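Local coordinates for gdp-l-fucose synthetase (Naegleria fowleri, PDB 6AQZ), which catalyses the NADPH-dependent epimerisation and reduction of GDP-4-keto-6-deoxy-D-mannose to GDP-L-fucose, at the interface of chains A and B. Coordinates in Å, arbitrary orientation; residue numbers count along the deposited sequence, not the author numbering. Chains: chain A/B, gdp-l-fucose synthetase.

Contact 1: the interface of chains A and B. Residues chain A 98, 102, 156-157, 160; chain B 167, 171.
The side-chain carbonyl oxygen OD1 of A:Asn156 is approached from both subunits. The indole NE1 of B:Trp171 meets A:Asn156 OD1 across the interface at 3.0 Å in a weak, bent hydrogen bond (134° at H), and within chain A the side-chain amine NZ of A:Lys98 donates to the same A:Asn156 OD1 over 3.2 Å. The lysine nitrogen arrives from above the carbonyl plane, which, with the bent indole bond, suggests a largely electrostatic hold. With chi1 at 60°, A:Asn156 places CG between its backbone N and carbonyl carbon, and the amide lies at the rim of the indole, the two planes 62° apart. B:Trp171 is driven into a socket formed by helices 98-118 and 156-179 of chain A. The methyl CB of A:Ala157 lies over one face of the six-membered ring of B:Trp171, 3.8 Å from the centroid, in a CH-pi contact; the backbone CA of A:Ala157 touches B:Trp171 CZ2 at 3.4 Å. On the opposite face lies the backbone O of B:Met167, so the indole is flanked by both subunits. Its far corner, B:Trp171 CZ3, points onto a face of the A:Trp102 indole and packs 3.6 Å from A:Trp102 CB. The extended chain of A:Lys98 crosses the pyrrole part at about a right angle, CD 3.6 Å from CD1 of B:Trp171. B:Met167, bent at chi2 and chi3, brings its terminal methyl CE to 3.7 Å from A:Asn156 ND2, while its CG rests near A:Tyr160 CE2. A:Tyr160 is an intervening residue of the YXXXK motif of short-chain dehydrogenases, so this knob-in-socket contact ties the interface to the helix that carries catalytic residues.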
ATOM      1  N   LYS A  98       3.526   1.205 -14.329  1.00 39.58           N
ATOM      2  CA  LYS A  98       2.920   0.921 -13.026  1.00 39.43           C
ATOM      3  C   LYS A  98       3.413   1.881 -11.957  1.00 38.90           C
ATOM      4  O   LYS A  98       2.637   2.274 -11.087  1.00 44.85           O
ATOM      5  CB  LYS A  98       3.173  -0.526 -12.606  1.00 44.25           C
ATOM      6  CG  LYS A  98       2.222  -1.495 -13.282  1.00 47.09           C
ATOM      7  CD  LYS A  98       2.384  -2.867 -12.723  1.00 54.03           C
ATOM      8  CE  LYS A  98       1.449  -3.840 -13.363  1.00 57.12           C
ATOM      9  NZ  LYS A  98       1.758  -5.188 -12.833  1.00 70.04           N
ATOM     10  N   TRP A 102       1.001   3.913  -9.089  1.00 42.14           N
ATOM     11  CA  TRP A 102       1.164   3.925  -7.640  1.00 37.10           C
ATOM     12  C   TRP A 102       1.360   5.353  -7.128  1.00 37.29           C
ATOM     13  O   TRP A 102       0.586   5.841  -6.300  1.00 36.87           O
ATOM     14  CB  TRP A 102       2.336   3.041  -7.204  1.00 35.67           C
ATOM     15  CG  TRP A 102       2.635   3.237  -5.754  1.00 37.65           C
ATOM     16  CD1 TRP A 102       3.698   3.898  -5.223  1.00 39.75           C
ATOM     17  CD2 TRP A 102       1.816   2.825  -4.646  1.00 34.00           C
ATOM     18  NE1 TRP A 102       3.604   3.914  -3.858  1.00 45.73           N
ATOM     19  CE2 TRP A 102       2.459   3.263  -3.472  1.00 36.58           C
ATOM     20  CE3 TRP A 102       0.614   2.109  -4.538  1.00 28.55           C
ATOM     21  CZ2 TRP A 102       1.955   2.997  -2.181  1.00 31.74           C
ATOM     22  CZ3 TRP A 102       0.089   1.881  -3.268  1.00 38.87           C
ATOM     23  CH2 TRP A 102       0.773   2.311  -2.098  1.00 31.00           C
ATOM     24  N   ASN A 156      -2.118  -3.997 -10.581  1.00 39.61           N
ATOM     25  CA  ASN A 156      -1.982  -4.101  -9.133  1.00 40.28           C
ATOM     26  C   ASN A 156      -1.494  -2.805  -8.486  1.00 39.16           C
ATOM     27  O   ASN A 156      -1.775  -2.582  -7.303  1.00 40.52           O
ATOM     28  CB  ASN A 156      -1.113  -5.303  -8.747  1.00 43.05           C
ATOM     29  CG  ASN A 156       0.293  -5.254  -9.310  1.00 45.31           C
ATOM     30  OD1 ASN A 156       0.719  -4.293  -9.960  1.00 47.55           O
ATOM     31  ND2 ASN A 156       1.014  -6.338  -9.087  1.00 41.73           N
ATOM     32  N   ALA A 157      -0.828  -1.920  -9.223  1.00 40.70           N
ATOM     33  CA  ALA A 157      -0.459  -0.635  -8.626  1.00 44.76           C
ATOM     34  C   ALA A 157      -1.695   0.223  -8.376  1.00 44.40           C
ATOM     35  O   ALA A 157      -1.879   0.782  -7.291  1.00 44.66           O
ATOM     36  CB  ALA A 157       0.542   0.109  -9.517  1.00 38.44           C
ATOM     37  N   TYR A 160      -3.604  -1.463  -5.451  1.00 29.11           N
ATOM     38  CA  TYR A 160      -3.043  -1.252  -4.117  1.00 32.74           C
ATOM     39  C   TYR A 160      -3.225   0.184  -3.650  1.00 35.39           C
ATOM     40  O   TYR A 160      -3.514   0.420  -2.469  1.00 44.35           O
ATOM     41  CB  TYR A 160      -1.560  -1.647  -4.083  1.00 34.31           C
ATOM     42  CG  TYR A 160      -1.336  -3.113  -3.780  1.00 38.51           C
ATOM     43  CD1 TYR A 160      -1.910  -3.711  -2.651  1.00 35.87           C
ATOM     44  CD2 TYR A 160      -0.568  -3.902  -4.621  1.00 39.70           C
ATOM     45  CE1 TYR A 160      -1.699  -5.047  -2.380  1.00 36.74           C
ATOM     46  CE2 TYR A 160      -0.349  -5.228  -4.349  1.00 36.72           C
ATOM     47  CZ  TYR A 160      -0.913  -5.799  -3.236  1.00 38.48           C
ATOM     48  OH  TYR A 160      -0.694  -7.143  -2.999  1.00 48.27           O
TER
ATOM     49  N   MET B 167       6.621  -3.681  -3.229  1.00 32.86           N
ATOM     50  CA  MET B 167       5.928  -3.578  -4.512  1.00 36.85           C
ATOM     51  C   MET B 167       6.530  -2.480  -5.390  1.00 36.33           C
ATOM     52  O   MET B 167       6.697  -2.671  -6.598  1.00 37.44           O
ATOM     53  CB  MET B 167       4.420  -3.336  -4.301  1.00 40.88           C
ATOM     54  CG  MET B 167       3.624  -4.518  -3.735  1.00 37.17           C
ATOM     55  SD  MET B 167       3.831  -6.069  -4.636  1.00 47.71           S
ATOM     56  CE  MET B 167       3.257  -5.638  -6.276  1.00 50.74           C
ATOM     57  N   TRP B 171       7.860  -2.655  -9.228  1.00 32.00           N
ATOM     58  CA  TRP B 171       7.359  -1.776 -10.277  1.00 37.40           C
ATOM     59  C   TRP B 171       8.498  -1.005 -10.954  1.00 35.68           C
ATOM     60  O   TRP B 171       8.461  -0.785 -12.173  1.00 37.13           O
ATOM     61  CB  TRP B 171       6.278  -0.838  -9.700  1.00 35.92           C
ATOM     62  CG  TRP B 171       5.020  -1.614  -9.261  1.00 32.32           C
ATOM     63  CD1 TRP B 171       4.531  -2.741  -9.844  1.00 29.96           C
ATOM     64  CD2 TRP B 171       4.149  -1.335  -8.145  1.00 33.64           C
ATOM     65  NE1 TRP B 171       3.412  -3.170  -9.184  1.00 44.55           N
ATOM     66  CE2 TRP B 171       3.159  -2.332  -8.132  1.00 42.35           C
ATOM     67  CE3 TRP B 171       4.109  -0.340  -7.162  1.00 40.94           C
ATOM     68  CZ2 TRP B 171       2.133  -2.363  -7.172  1.00 44.43           C
ATOM     69  CZ3 TRP B 171       3.087  -0.373  -6.206  1.00 34.85           C
ATOM     70  CH2 TRP B 171       2.112  -1.371  -6.231  1.00 39.86           C
TER

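Contact 2: the interface of chains A and B. Residues chain A 99, 102-103; chain B 110, 114, 168, 172, 175.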
ATOM      1  N   VAL A  99       4.668   2.335 -12.060  1.00 38.23           N
ATOM      2  CA  VAL A  99       5.210   3.306 -11.110  1.00 38.47           C
ATOM      3  C   VAL A  99       4.285   4.506 -10.977  1.00 41.71           C
ATOM      4  O   VAL A  99       3.892   4.891  -9.867  1.00 41.93           O
ATOM      5  CB  VAL A  99       6.621   3.736 -11.556  1.00 44.88           C
ATOM      6  CG1 VAL A  99       7.032   5.028 -10.916  1.00 45.38           C
ATOM      7  CG2 VAL A  99       7.630   2.671 -11.188  1.00 49.15           C
ATOM      8  N   TRP A 102       1.001   3.913  -9.089  1.00 42.14           N
ATOM      9  CA  TRP A 102       1.164   3.925  -7.640  1.00 37.10           C
ATOM     10  C   TRP A 102       1.360   5.353  -7.128  1.00 37.29           C
ATOM     11  O   TRP A 102       0.586   5.841  -6.300  1.00 36.87           O
ATOM     12  CB  TRP A 102       2.336   3.041  -7.204  1.00 35.67           C
ATOM     13  CG  TRP A 102       2.635   3.237  -5.754  1.00 37.65           C
ATOM     14  CD1 TRP A 102       3.698   3.898  -5.223  1.00 39.75           C
ATOM     15  CD2 TRP A 102       1.816   2.825  -4.646  1.00 34.00           C
ATOM     16  NE1 TRP A 102       3.604   3.914  -3.858  1.00 45.73           N
ATOM     17  CE2 TRP A 102       2.459   3.263  -3.472  1.00 36.58           C
ATOM     18  CE3 TRP A 102       0.614   2.109  -4.538  1.00 28.55           C
ATOM     19  CZ2 TRP A 102       1.955   2.997  -2.181  1.00 31.74           C
ATOM     20  CZ3 TRP A 102       0.089   1.881  -3.268  1.00 38.87           C
ATOM     21  CH2 TRP A 102       0.773   2.311  -2.098  1.00 31.00           C
ATOM     22  N   LEU A 103       2.377   6.051  -7.648  1.00 41.46           N
ATOM     23  CA  LEU A 103       2.761   7.352  -7.098  1.00 38.98           C
ATOM     24  C   LEU A 103       1.653   8.385  -7.255  1.00 38.15           C
ATOM     25  O   LEU A 103       1.302   9.072  -6.287  1.00 40.97           O
ATOM     26  CB  LEU A 103       4.043   7.866  -7.767  1.00 37.78           C
ATOM     27  CG  LEU A 103       5.274   6.985  -7.585  1.00 36.91           C
ATOM     28  CD1 LEU A 103       6.482   7.510  -8.338  1.00 37.45           C
ATOM     29  CD2 LEU A 103       5.519   6.812  -6.088  1.00 34.63           C
TER
ATOM     30  N   ASN B 110       8.949   5.995  -1.147  1.00 32.71           N
ATOM     31  CA  ASN B 110       8.678   6.490  -2.492  1.00 34.43           C
ATOM     32  C   ASN B 110       9.808   7.388  -2.971  1.00 35.64           C
ATOM     33  O   ASN B 110      10.255   7.259  -4.113  1.00 32.55           O
ATOM     34  CB  ASN B 110       7.330   7.251  -2.577  1.00 31.26           C
ATOM     35  CG  ASN B 110       6.088   6.328  -2.529  1.00 37.74           C
ATOM     36  OD1 ASN B 110       6.187   5.116  -2.703  1.00 38.96           O
ATOM     37  ND2 ASN B 110       4.907   6.927  -2.278  1.00 33.74           N
ATOM     38  N   THR B 114      12.553   6.212  -6.016  1.00 30.86           N
ATOM     39  CA  THR B 114      12.466   7.114  -7.162  1.00 33.74           C
ATOM     40  C   THR B 114      13.807   7.783  -7.451  1.00 39.96           C
ATOM     41  O   THR B 114      14.228   7.880  -8.617  1.00 42.73           O
ATOM     42  CB  THR B 114      11.379   8.189  -6.928  1.00 36.81           C
ATOM     43  OG1 THR B 114      10.084   7.592  -6.896  1.00 37.36           O
ATOM     44  CG2 THR B 114      11.387   9.260  -8.031  1.00 32.73           C
ATOM     45  N   LEU B 168       6.856  -1.323  -4.801  1.00 34.56           N
ATOM     46  CA  LEU B 168       7.438  -0.240  -5.574  1.00 30.41           C
ATOM     47  C   LEU B 168       8.761  -0.654  -6.198  1.00 34.97           C
ATOM     48  O   LEU B 168       9.085  -0.215  -7.312  1.00 40.44           O
ATOM     49  CB  LEU B 168       7.616   1.002  -4.719  1.00 31.96           C
ATOM     50  CG  LEU B 168       8.078   2.209  -5.545  1.00 36.51           C
ATOM     51  CD1 LEU B 168       7.139   2.409  -6.798  1.00 30.42           C
ATOM     52  CD2 LEU B 168       8.054   3.481  -4.683  1.00 33.34           C
ATOM     53  N   TYR B 172       9.522  -0.597 -10.194  1.00 31.50           N
ATOM     54  CA  TYR B 172      10.663   0.067 -10.824  1.00 34.14           C
ATOM     55  C   TYR B 172      11.483  -0.915 -11.633  1.00 35.24           C
ATOM     56  O   TYR B 172      12.082  -0.522 -12.635  1.00 44.97           O
ATOM     57  CB  TYR B 172      11.531   0.807  -9.792  1.00 33.31           C
ATOM     58  CG  TYR B 172      11.114   2.256  -9.619  1.00 36.21           C
ATOM     59  CD1 TYR B 172      11.112   3.144 -10.707  1.00 36.00           C
ATOM     60  CD2 TYR B 172      10.643   2.721  -8.392  1.00 35.31           C
ATOM     61  CE1 TYR B 172      10.693   4.473 -10.560  1.00 34.63           C
ATOM     62  CE2 TYR B 172      10.220   4.039  -8.230  1.00 37.49           C
ATOM     63  CZ  TYR B 172      10.240   4.908  -9.318  1.00 41.03           C
ATOM     64  OH  TYR B 172       9.821   6.206  -9.132  1.00 38.94           O
ATOM     65  N   LYS B 175       9.787  -0.952 -14.964  1.00 45.77           N
ATOM     66  CA  LYS B 175      10.125   0.233 -15.741  1.00 46.19           C
ATOM     67  C   LYS B 175      11.546   0.132 -16.290  1.00 43.95           C
ATOM     68  O   LYS B 175      11.789   0.431 -17.462  1.00 48.59           O
ATOM     69  CB  LYS B 175       9.950   1.483 -14.874  1.00 45.99           C
ATOM     70  CG  LYS B 175      10.132   2.774 -15.629  1.00 46.12           C
ATOM     71  CD  LYS B 175       9.965   4.000 -14.754  1.00 45.30           C
ATOM     72  CE  LYS B 175      10.049   5.278 -15.602  1.00 42.77           C
ATOM     73  NZ  LYS B 175       9.720   6.476 -14.758  1.00 44.93           N
TER
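A:Trp102 reaches B:Asn110 with the N-H at its indole edge: NE1 donates to the side-chain oxygen OD1 over 3.1 Å, fairly straight at 154°. In this extended short-chain dehydrogenase, the contact belongs to the helix-packed interface of chains A and B, probably the family's usual dimer interface, in which helix 98-118 of chain A meets helices 98-118 and 156-179 of chain B. OD1 lies almost in the plane of the indole, whereas the donor is tilted somewhat from the plane of the amide; ring and amide stand 77° apart, nearly perpendicular. Methyl CD2 of A:Leu103 packs on the same amide, 3.6 Å from B:Asn110 CG and only slightly farther from its oxygen and nitrogen, covering the group with hydrocarbon beside its polar bond. The other branch, A:Leu103 CD1, leans towards B:Tyr172 OH at 3.7 Å and towards OG1 of B:Thr114. One turn earlier on the helix, A:Val99 spreads both methyls on B:Tyr172. A:Val99 CG2 sits over the phenol face of B:Tyr172, 3.6 Å from the ring centroid, in a CH-pi contact, and A:Val99 CG1, anti to the backbone N (chi1 161°), meets the phenol end, 3.5 Å from B:Tyr172 OH. Beside the A:Trp102 bond, B:Leu168 CD1 approaches the indole CD1 of A:Trp102 loosely at 4.1 Å, and the aliphatic stem of B:Lys175 lies loosely near A:Val99 CG2.

Behind this first shell, B:Thr114 links the two helices of its own chain. B:Thr114 OG1 shares a hydrogen bond of 2.6 Å with B:Tyr172 OH and donates to the backbone O of B:Asn110, one turn back, over 2.8 Å. The first bond gives the phenol hydroxyl a polar partner close to the methyls of A:Val99 and A:Leu103; together with the second, which holds OG1, it should limit the swing of the ring that A:Val99 packs on.

Contact 1 and contact 2 are neighbouring patches of one interface, the centres of their C-alpha atoms about 7 Å apart. A:Trp102 belongs to both: a face of its indole serves contact 1, while its N-H edge serves contact 2. In chain B, helix 156-179 supplies residues to both patches, and in chain A helix 98-118 does so. Because the interface is two-fold symmetric, each patch recurs with the chains exchanged. Together the four helices, two from each subunit, form a bundle of the kind by which this family commonly dimerises, consistent with the deposited pair being the functional dimer.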